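Local coordinates for septation protein imp2 (PDB 5C1F) that binds phospholipid membranes through its F-BAR domain, the part described here, is required for normal septation and takes part in disassembling the medial ring in fission yeast, at residues S7-F12 with E203-C208; E36-Y41 with A103-A108; K124-K129 with A198-E203. All coordinates share one frame; numbering follows the deposited sequence. Where two conformers were deposited one is given.

The three contacts lie along the elongated helical body of the F-BAR domain. Interactions 1 and 3 are neighbours, their centres about 12 Å apart; both use helix 162-252 and they share Glu203. Interaction 2 sits close to the centre of the chain, its centre about 28 Å from that of interaction 1 and about 34 Å from that of interaction 3, and joins helix 18-59 to helix 69-155; the latter helix also serves interaction 3. Along the chain, interaction 1 closes a long loop that contains the other two, and interaction 2 closes before interaction 3 opens. Interactions 1 and 2 touch the second subunit, so regions joining helices within the chain also border the dimer partner.

Interaction 1 of 3, residues S7-F12 with E203-C208; sequences SFSNYF and EWRSTC
The indole of Trp204 meets Phe12 O across the contact at its edge, while Cys208, one turn on in the same helix, puts its SG over one face, 3.2 Å above the plane and offset toward the rim. Phe12 O lies near the ring plane and accepts a hydrogen bond from Trp204 NE1 at 2.9 Å, with an N-H...O angle of 160°. The donor is tilted 27° from the carbonyl plane. Within the N-terminal segment, Phe12 CE2 lies over one face of the Phe8 ring, offset toward the rim, while Phe8 O lies at the edge of the Phe12 ring, in its plane.

Phe8 meets the helix chiefly through CB, which is 3.5 Å from Cys208 O and 3.8 Å from Cys208 CB. Phe8 CG lies anti to the carbonyl carbon (chi1 -77°), and the ring leads on to Leu23 of helix 18-59 and to Ile264 of the second subunit. The backbone comes close too, with Ser9 N 3.8 Å from Cys208 CB. Ser9 OG lies 3.8 Å from Arg205 O; the Arg205 chain, extended from CG to NE, ends in an NH1 hydrogen-bonded to Gln300 O of the second subunit.

The weakly bonded helical turn about residues 8-11 thus lies on helix 162-252 where Ile264, Phe299 and Gln300 from the C-terminal part of the second subunit also meet it, consistent with the dimer of F-BAR domains.

Interaction 2 of 3, residues E36-Y41 with A103-A108; sequences ELRSFY and AFTRYA
In the antiparallel helical bundle of the F-BAR domain, Phe104 of helix 69-155 reaches between Leu37, Arg38 and Tyr41 of helix 18-59. The two helix segments run at 155° to each other, their axes 9.3 Å apart at closest approach. Phe104 CG is anti to its carbonyl carbon (chi1 -62°), and one face of the ring lies against the backbone of the other helix, with Leu37 C over its centre and Arg38 N offset toward the rim. Leu37 CB stands over Phe104 CE1, 3.5 Å away, on the same face as the backbone atoms. The Tyr41 ring meets Phe104 rim to rim, with planes only 11° apart, and Tyr41 CD2 is 3.4 Å from Phe104 CE2. At the base of the phenylalanine, Arg38 CB lies 3.6 Å from Phe104 CB; farther along, Arg38 CD passes Thr105 OG1 at 3.6 Å. The bent arginine chain takes its charged end to a salt bridge with Glu35 on its own helix.

Leu222 and Val225 of helix 162-252 also pack on Phe104, while Met78 of the second subunit packs on Tyr41. No hydrogen bond links the two segments, so their cohesion comes from apolar and aromatic packing, with the arginine contributing the aliphatic part of its chain.

Interaction 3 of 3, residues K124-K129 with A198-E203; sequences KVHKDK and ARWTNE
Lys129 NZ is gripped by a salt bridge to Asp17 and by cation-pi contacts with Tyr197 and Trp200. The contact joins helices 69-155 and 162-252, which run antiparallel in the F-BAR bundle, their segments at 152°. Lys129 NZ lies 4.0 Å from the centroid of the Trp200 five-membered ring, over its face. The lysine chain, extended beyond CG, lays its CD over the same pyrrole ring in a CH-pi contact, 14° off the ring normal.

His126 CD2 lies over a face of the indole, 3.5 Å from Trp200 CH2, although the two rings, inclined at 53°, meet obliquely. His126 NE2 is hydrogen-bonded to Asp17, so this aspartate holds both the lysine and the imidazole beside the indole. Near the indole plane, Val125 CG1 meets the edge at Trp200 CE3, 3.8 Å away. An alanine in place of Trp200 would probably open a gap between the two helices beside Val125 and His126 and leave the Lys129 ammonium without one of its aromatic partners.

Arg199 NH2 makes a salt bridge, whose hydrogen bond is weak, to Asp128 OD2 at 3.3 Å; this oxygen lies near the guanidinium plane and also bonds to Ser196 OG.

Interaction 1 of 3, residues S7-F12 with E203-C208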
loop_
_atom_site.group_PDB
_atom_site.type_symbol
_atom_site.label_atom_id
_atom_site.label_comp_id
_atom_site.label_asym_id
_atom_site.label_seq_id
_atom_site.Cartn_x
_atom_site.Cartn_y
_atom_site.Cartn_z
ATOM N N SER A 7 -10.216 44.277 5.711
ATOM C CA SER A 7 -9.273 43.834 4.687
ATOM C C SER A 7 -7.833 44.215 5.017
ATOM O O SER A 7 -7.583 44.952 5.970
ATOM C CB SER A 7 -9.659 44.420 3.328
ATOM O OG SER A 7 -9.642 45.837 3.364
ATOM N N PHE A 8 -6.892 43.712 4.219
ATOM C CA PHE A 8 -5.477 44.050 4.381
ATOM C C PHE A 8 -5.249 45.550 4.204
ATOM O O PHE A 8 -4.325 46.123 4.783
ATOM C CB PHE A 8 -4.607 43.282 3.378
ATOM C CG PHE A 8 -4.376 41.836 3.734
ATOM C CD1 PHE A 8 -5.180 41.184 4.656
ATOM C CD2 PHE A 8 -3.339 41.130 3.145
ATOM C CE1 PHE A 8 -4.958 39.856 4.975
ATOM C CE2 PHE A 8 -3.111 39.801 3.463
ATOM C CZ PHE A 8 -3.920 39.165 4.378
ATOM N N SER A 9 -6.099 46.172 3.391
ATOM C CA SER A 9 -5.991 47.592 3.078
ATOM C C SER A 9 -6.098 48.472 4.315
ATOM O O SER A 9 -5.403 49.479 4.427
ATOM C CB SER A 9 -7.074 47.999 2.077
ATOM O OG SER A 9 -6.985 47.245 0.885
ATOM N N ASN A 10 -6.972 48.089 5.240
ATOM C CA ASN A 10 -7.294 48.941 6.378
ATOM C C ASN A 10 -6.640 48.513 7.684
ATOM O O ASN A 10 -6.786 49.188 8.702
ATOM C CB ASN A 10 -8.811 48.998 6.576
ATOM C CG ASN A 10 -9.525 49.655 5.416
ATOM O OD1 ASN A 10 -8.938 50.452 4.685
ATOM N ND2 ASN A 10 -10.801 49.330 5.243
ATOM N N TYR A 11 -5.922 47.396 7.666
ATOM C CA TYR A 11 -5.431 46.828 8.913
ATOM C C TYR A 11 -3.951 46.470 8.891
ATOM O O TYR A 11 -3.473 45.749 9.768
ATOM C CB TYR A 11 -6.261 45.593 9.282
ATOM C CG TYR A 11 -7.649 45.935 9.782
ATOM C CD1 TYR A 11 -8.681 46.210 8.894
ATOM C CD2 TYR A 11 -7.924 45.988 11.142
ATOM C CE1 TYR A 11 -9.948 46.531 9.346
ATOM C CE2 TYR A 11 -9.191 46.305 11.603
ATOM C CZ TYR A 11 -10.199 46.576 10.701
ATOM O OH TYR A 11 -11.461 46.891 11.150
ATOM N N PHE A 12 -3.217 46.979 7.906
ATOM C CA PHE A 12 -1.782 46.727 7.862
ATOM C C PHE A 12 -0.988 47.993 7.597
ATOM O O PHE A 12 -0.234 48.084 6.630
ATOM C CB PHE A 12 -1.460 45.659 6.821
ATOM C CG PHE A 12 -1.750 44.268 7.296
ATOM C CD1 PHE A 12 -0.846 43.599 8.105
ATOM C CD2 PHE A 12 -2.937 43.641 6.962
ATOM C CE1 PHE A 12 -1.114 42.321 8.558
ATOM C CE2 PHE A 12 -3.211 42.362 7.412
ATOM C CZ PHE A 12 -2.297 41.701 8.212
ATOM N N GLU A 203 -0.426 53.131 -3.342
ATOM C CA GLU A 203 0.301 51.976 -3.847
ATOM C C GLU A 203 0.267 50.819 -2.855
ATOM O O GLU A 203 0.119 49.662 -3.245
ATOM C CB GLU A 203 1.747 52.356 -4.167
ATOM C CG GLU A 203 2.270 51.736 -5.447
ATOM C CD GLU A 203 1.442 52.123 -6.657
ATOM O OE1 GLU A 203 1.185 53.332 -6.844
ATOM O OE2 GLU A 203 1.038 51.215 -7.416
ATOM N N TRP A 204 0.402 51.135 -1.571
ATOM C CA TRP A 204 0.362 50.110 -0.539
ATOM C C TRP A 204 -1.041 49.535 -0.419
ATOM O O TRP A 204 -1.209 48.353 -0.121
ATOM C CB TRP A 204 0.827 50.662 0.809
ATOM C CG TRP A 204 0.801 49.639 1.905
ATOM C CD1 TRP A 204 0.083 49.697 3.064
ATOM C CD2 TRP A 204 1.513 48.395 1.939
ATOM N NE1 TRP A 204 0.312 48.574 3.821
ATOM C CE2 TRP A 204 1.189 47.759 3.152
ATOM C CE3 TRP A 204 2.401 47.761 1.063
ATOM C CZ2 TRP A 204 1.713 46.519 3.510
ATOM C CZ3 TRP A 204 2.923 46.531 1.421
ATOM C CH2 TRP A 204 2.577 45.923 2.632
ATOM N N ARG A 205 -2.047 50.373 -0.650
ATOM C CA ARG A 205 -3.425 49.900 -0.710
ATOM C C ARG A 205 -3.579 48.869 -1.820
ATOM O O ARG A 205 -4.142 47.797 -1.611
ATOM C CB ARG A 205 -4.396 51.060 -0.941
ATOM C CG ARG A 205 -5.649 50.652 -1.704
ATOM C CD ARG A 205 -6.602 51.815 -1.902
ATOM N NE ARG A 205 -7.631 51.516 -2.894
ATOM C CZ ARG A 205 -8.657 50.695 -2.692
ATOM N NH1 ARG A 205 -8.798 50.072 -1.529
ATOM N NH2 ARG A 205 -9.542 50.490 -3.657
ATOM N N SER A 206 -3.069 49.205 -3.001
ATOM C CA SER A 206 -3.127 48.318 -4.154
ATOM C C SER A 206 -2.375 47.023 -3.872
ATOM O O SER A 206 -2.834 45.935 -4.222
ATOM C CB SER A 206 -2.550 49.014 -5.389
ATOM O OG SER A 206 -2.494 48.133 -6.495
ATOM N N THR A 207 -1.221 47.152 -3.226
ATOM C CA THR A 207 -0.399 46.001 -2.870
ATOM C C THR A 207 -1.100 45.120 -1.839
ATOM O O THR A 207 -1.047 43.895 -1.922
ATOM C CB THR A 207 0.975 46.440 -2.319
ATOM O OG1 THR A 207 1.635 47.268 -3.284
ATOM C CG2 THR A 207 1.846 45.231 -2.020
ATOM N N CYS A 208 -1.756 45.751 -0.869
ATOM C CA CYS A 208 -2.477 45.014 0.165
ATOM C C CYS A 208 -3.605 44.177 -0.428
ATOM O O CYS A 208 -3.852 43.054 0.015
ATOM C CB CYS A 208 -3.035 45.970 1.220
ATOM S SG CYS A 208 -1.806 46.566 2.403
#

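Interaction 2 of 3, residues E36-Y41 with A103-A108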
loop_
_atom_site.group_PDB
_atom_site.type_symbol
_atom_site.label_atom_id
_atom_site.label_comp_id
_atom_site.label_asym_id
_atom_site.label_seq_id
_atom_site.Cartn_x
_atom_site.Cartn_y
_atom_site.Cartn_z
ATOM N N GLU A 36 6.821 22.173 3.635
ATOM C CA GLU A 36 6.543 21.116 4.603
ATOM C C GLU A 36 5.544 20.112 4.052
ATOM O O GLU A 36 5.751 18.900 4.138
ATOM C CB GLU A 36 6.006 21.699 5.909
ATOM C CG GLU A 36 7.050 22.376 6.763
ATOM C CD GLU A 36 6.486 22.854 8.086
ATOM O OE1 GLU A 36 5.266 23.116 8.151
ATOM O OE2 GLU A 36 7.261 22.959 9.060
ATOM N N LEU A 37 4.454 20.624 3.492
ATOM C CA LEU A 37 3.409 19.774 2.944
ATOM C C LEU A 37 3.885 19.049 1.688
ATOM O O LEU A 37 3.534 17.888 1.467
ATOM C CB LEU A 37 2.157 20.599 2.651
ATOM C CG LEU A 37 1.370 20.992 3.905
ATOM C CD1 LEU A 37 0.350 22.082 3.606
ATOM C CD2 LEU A 37 0.688 19.769 4.511
ATOM N N ARG A 38 4.691 19.727 0.875
ATOM C CA ARG A 38 5.263 19.094 -0.309
ATOM C C ARG A 38 6.092 17.885 0.095
ATOM O O ARG A 38 5.969 16.812 -0.491
ATOM C CB ARG A 38 6.131 20.074 -1.101
ATOM C CG ARG A 38 6.587 19.522 -2.448
ATOM C CD ARG A 38 7.943 20.073 -2.861
ATOM N NE ARG A 38 8.965 19.800 -1.854
ATOM C CZ ARG A 38 9.580 18.630 -1.703
ATOM N NH1 ARG A 38 9.282 17.610 -2.495
ATOM N NH2 ARG A 38 10.494 18.480 -0.755
ATOM N N SER A 39 6.933 18.076 1.107
ATOM C CA SER A 39 7.797 17.018 1.617
ATOM C C SER A 39 6.986 15.860 2.188
ATOM O O SER A 39 7.332 14.693 2.002
ATOM C CB SER A 39 8.742 17.576 2.682
ATOM O OG SER A 39 9.539 16.549 3.242
ATOM N N PHE A 40 5.906 16.193 2.887
ATOM C CA PHE A 40 5.020 15.189 3.461
ATOM C C PHE A 40 4.402 14.316 2.371
ATOM O O PHE A 40 4.468 13.085 2.432
ATOM C CB PHE A 40 3.922 15.863 4.290
ATOM C CG PHE A 40 2.933 14.901 4.892
ATOM C CD1 PHE A 40 3.188 14.298 6.113
ATOM C CD2 PHE A 40 1.744 14.608 4.242
ATOM C CE1 PHE A 40 2.277 13.412 6.672
ATOM C CE2 PHE A 40 0.831 13.726 4.795
ATOM C CZ PHE A 40 1.097 13.127 6.011
ATOM N N TYR A 41 3.807 14.955 1.370
ATOM C CA TYR A 41 3.125 14.223 0.309
ATOM C C TYR A 41 4.102 13.587 -0.669
ATOM O O TYR A 41 3.753 12.635 -1.364
ATOM C CB TYR A 41 2.148 15.138 -0.427
ATOM C CG TYR A 41 0.909 15.424 0.388
ATOM C CD1 TYR A 41 0.022 14.406 0.713
ATOM C CD2 TYR A 41 0.631 16.705 0.842
ATOM C CE1 TYR A 41 -1.111 14.656 1.462
ATOM C CE2 TYR A 41 -0.499 16.967 1.591
ATOM C CZ TYR A 41 -1.366 15.939 1.899
ATOM O OH TYR A 41 -2.492 16.195 2.646
ATOM N N ALA A 103 1.783 19.798 -7.120
ATOM C CA ALA A 103 0.922 20.970 -7.002
ATOM C C ALA A 103 1.566 21.997 -6.078
ATOM O O ALA A 103 1.495 23.199 -6.330
ATOM C CB ALA A 103 -0.459 20.579 -6.493
ATOM N N PHE A 104 2.200 21.514 -5.012
ATOM C CA PHE A 104 2.952 22.379 -4.108
ATOM C C PHE A 104 4.172 22.954 -4.811
ATOM O O PHE A 104 4.546 24.105 -4.580
ATOM C CB PHE A 104 3.391 21.619 -2.854
ATOM C CG PHE A 104 2.252 21.103 -2.030
ATOM C CD1 PHE A 104 1.588 21.936 -1.145
ATOM C CD2 PHE A 104 1.843 19.784 -2.137
ATOM C CE1 PHE A 104 0.535 21.465 -0.384
ATOM C CE2 PHE A 104 0.792 19.308 -1.381
ATOM C CZ PHE A 104 0.137 20.149 -0.501
ATOM N N THR A 105 4.791 22.142 -5.664
ATOM C CA THR A 105 5.968 22.563 -6.417
ATOM C C THR A 105 5.618 23.688 -7.385
ATOM O O THR A 105 6.337 24.683 -7.478
ATOM C CB THR A 105 6.588 21.392 -7.203
ATOM O OG1 THR A 105 6.995 20.363 -6.293
ATOM C CG2 THR A 105 7.796 21.864 -8.000
ATOM N N ARG A 106 4.502 23.522 -8.092
ATOM C CA ARG A 106 4.029 24.524 -9.038
ATOM C C ARG A 106 3.585 25.794 -8.314
ATOM O O ARG A 106 3.680 26.892 -8.855
ATOM C CB ARG A 106 2.883 23.963 -9.893
ATOM C CG ARG A 106 3.304 22.816 -10.816
ATOM C CD ARG A 106 2.181 22.363 -11.753
ATOM N NE ARG A 106 1.034 21.805 -11.036
ATOM C CZ ARG A 106 0.821 20.505 -10.844
ATOM N NH1 ARG A 106 -0.254 20.104 -10.181
ATOM N NH2 ARG A 106 1.675 19.606 -11.316
ATOM N N TYR A 107 3.109 25.638 -7.082
ATOM C CA TYR A 107 2.711 26.775 -6.264
ATOM C C TYR A 107 3.933 27.586 -5.841
ATOM O O TYR A 107 3.918 28.815 -5.889
ATOM C CB TYR A 107 1.931 26.324 -5.026
ATOM C CG TYR A 107 1.455 27.489 -4.188
ATOM C CD1 TYR A 107 0.235 28.095 -4.444
ATOM C CD2 TYR A 107 2.239 28.000 -3.159
ATOM C CE1 TYR A 107 -0.200 29.170 -3.692
ATOM C CE2 TYR A 107 1.814 29.076 -2.403
ATOM C CZ TYR A 107 0.593 29.657 -2.673
ATOM O OH TYR A 107 0.162 30.727 -1.925
ATOM N N ALA A 108 4.987 26.891 -5.423
ATOM C CA ALA A 108 6.214 27.553 -4.992
ATOM C C ALA A 108 6.864 28.309 -6.143
ATOM O O ALA A 108 7.518 29.329 -5.934
ATOM C CB ALA A 108 7.186 26.542 -4.408
#

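Interaction 3 of 3, residues K124-K129 with A198-E203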
loop_
_atom_site.group_PDB
_atom_site.type_symbol
_atom_site.label_atom_id
_atom_site.label_comp_id
_atom_site.label_asym_id
_atom_site.label_seq_id
_atom_site.Cartn_x
_atom_site.Cartn_y
_atom_site.Cartn_z
ATOM N N LYS A 124 10.306 50.202 -4.634
ATOM C CA LYS A 124 10.735 51.439 -5.276
ATOM C C LYS A 124 9.978 52.616 -4.673
ATOM O O LYS A 124 10.567 53.652 -4.351
ATOM C CB LYS A 124 10.511 51.388 -6.789
ATOM C CG LYS A 124 11.108 50.174 -7.484
ATOM C CD LYS A 124 11.044 50.330 -8.998
ATOM C CE LYS A 124 11.431 49.046 -9.716
ATOM N NZ LYS A 124 10.396 47.982 -9.561
ATOM N N VAL A 125 8.668 52.445 -4.523
ATOM C CA VAL A 125 7.819 53.471 -3.935
ATOM C C VAL A 125 8.223 53.732 -2.489
ATOM O O VAL A 125 8.307 54.881 -2.052
ATOM C CB VAL A 125 6.334 53.070 -3.991
ATOM C CG1 VAL A 125 5.468 54.112 -3.302
ATOM C CG2 VAL A 125 5.895 52.873 -5.434
ATOM N N HIS A 126 8.487 52.654 -1.758
ATOM C CA HIS A 126 8.886 52.749 -0.359
ATOM C C HIS A 126 10.255 53.413 -0.205
ATOM O O HIS A 126 10.459 54.221 0.702
ATOM C CB HIS A 126 8.895 51.362 0.281
ATOM C CG HIS A 126 9.039 51.385 1.770
ATOM N ND1 HIS A 126 10.201 51.013 2.411
ATOM C CD2 HIS A 126 8.168 51.736 2.744
ATOM C CE1 HIS A 126 10.037 51.132 3.717
ATOM N NE2 HIS A 126 8.812 51.569 3.946
ATOM N N LYS A 127 11.188 53.072 -1.089
ATOM C CA LYS A 127 12.521 53.667 -1.056
ATOM C C LYS A 127 12.463 55.164 -1.330
ATOM O O LYS A 127 13.195 55.943 -0.714
ATOM C CB LYS A 127 13.451 52.991 -2.065
ATOM C CG LYS A 127 14.118 51.722 -1.551
ATOM C CD LYS A 127 15.114 51.175 -2.566
ATOM C CE LYS A 127 15.847 49.949 -2.036
ATOM N NZ LYS A 127 14.913 48.829 -1.750
ATOM N N ASP A 128 11.593 55.562 -2.254
ATOM C CA ASP A 128 11.417 56.974 -2.575
ATOM C C ASP A 128 10.783 57.714 -1.401
ATOM O O ASP A 128 11.137 58.856 -1.118
ATOM C CB ASP A 128 10.562 57.143 -3.833
ATOM C CG ASP A 128 10.455 58.591 -4.278
ATOM O OD1 ASP A 128 11.406 59.092 -4.913
ATOM O OD2 ASP A 128 9.416 59.229 -4.000
ATOM N N LYS A 129 9.851 57.053 -0.720
ATOM C CA LYS A 129 9.191 57.637 0.443
ATOM C C LYS A 129 10.199 57.947 1.542
ATOM O O LYS A 129 10.192 59.033 2.117
ATOM C CB LYS A 129 8.107 56.702 0.979
ATOM C CG LYS A 129 7.424 57.212 2.240
ATOM C CD LYS A 129 6.675 56.096 2.951
ATOM C CE LYS A 129 6.170 56.548 4.314
ATOM N NZ LYS A 129 5.630 55.417 5.120
ATOM N N ALA A 198 1.371 60.469 -0.463
ATOM C CA ALA A 198 0.111 60.290 -1.170
ATOM C C ALA A 198 0.212 59.114 -2.128
ATOM O O ALA A 198 -0.696 58.287 -2.212
ATOM C CB ALA A 198 -0.271 61.556 -1.919
ATOM N N ARG A 199 1.328 59.040 -2.846
ATOM C CA ARG A 199 1.564 57.942 -3.772
ATOM C C ARG A 199 1.748 56.632 -3.016
ATOM O O ARG A 199 1.305 55.575 -3.468
ATOM C CB ARG A 199 2.783 58.225 -4.653
ATOM C CG ARG A 199 2.575 59.355 -5.649
ATOM C CD ARG A 199 3.669 59.375 -6.705
ATOM N NE ARG A 199 4.998 59.500 -6.115
ATOM C CZ ARG A 199 5.639 60.653 -5.956
ATOM N NH1 ARG A 199 5.077 61.789 -6.347
ATOM N NH2 ARG A 199 6.847 60.670 -5.407
ATOM N N TRP A 200 2.395 56.713 -1.858
ATOM C CA TRP A 200 2.633 55.539 -1.027
ATOM C C TRP A 200 1.335 54.930 -0.505
ATOM O O TRP A 200 1.158 53.712 -0.534
ATOM C CB TRP A 200 3.543 55.893 0.149
ATOM C CG TRP A 200 3.515 54.857 1.224
ATOM C CD1 TRP A 200 2.929 54.963 2.450
ATOM C CD2 TRP A 200 4.075 53.542 1.157
ATOM N NE1 TRP A 200 3.101 53.799 3.158
ATOM C CE2 TRP A 200 3.801 52.910 2.385
ATOM C CE3 TRP A 200 4.787 52.840 0.180
ATOM C CZ2 TRP A 200 4.215 51.609 2.663
ATOM C CZ3 TRP A 200 5.196 51.549 0.457
ATOM C CH2 TRP A 200 4.909 50.947 1.689
ATOM N N THR A 201 0.440 55.784 -0.021
ATOM C CA THR A 201 -0.849 55.349 0.506
ATOM C C THR A 201 -1.653 54.588 -0.544
ATOM O O THR A 201 -2.238 53.542 -0.253
ATOM C CB THR A 201 -1.676 56.549 1.017
ATOM O OG1 THR A 201 -1.039 57.115 2.170
ATOM C CG2 THR A 201 -3.087 56.117 1.389
ATOM N N ASN A 202 -1.666 55.107 -1.767
ATOM C CA ASN A 202 -2.392 54.464 -2.858
ATOM C C ASN A 202 -1.754 53.155 -3.301
ATOM O O ASN A 202 -2.449 52.185 -3.601
ATOM C CB ASN A 202 -2.499 55.409 -4.055
ATOM C CG ASN A 202 -3.734 56.286 -3.994
ATOM O OD1 ASN A 202 -4.793 55.851 -3.541
ATOM N ND2 ASN A 202 -3.604 57.526 -4.452
ATOM N N GLU A 203 -0.426 53.131 -3.342
ATOM C CA GLU A 203 0.301 51.976 -3.847
ATOM C C GLU A 203 0.267 50.819 -2.855
ATOM O O GLU A 203 0.119 49.662 -3.245
ATOM C CB GLU A 203 1.747 52.356 -4.167
ATOM C CG GLU A 203 2.270 51.736 -5.447
ATOM C CD GLU A 203 1.442 52.123 -6.657
ATOM O OE1 GLU A 203 1.185 53.332 -6.844
ATOM O OE2 GLU A 203 1.038 51.215 -7.416
#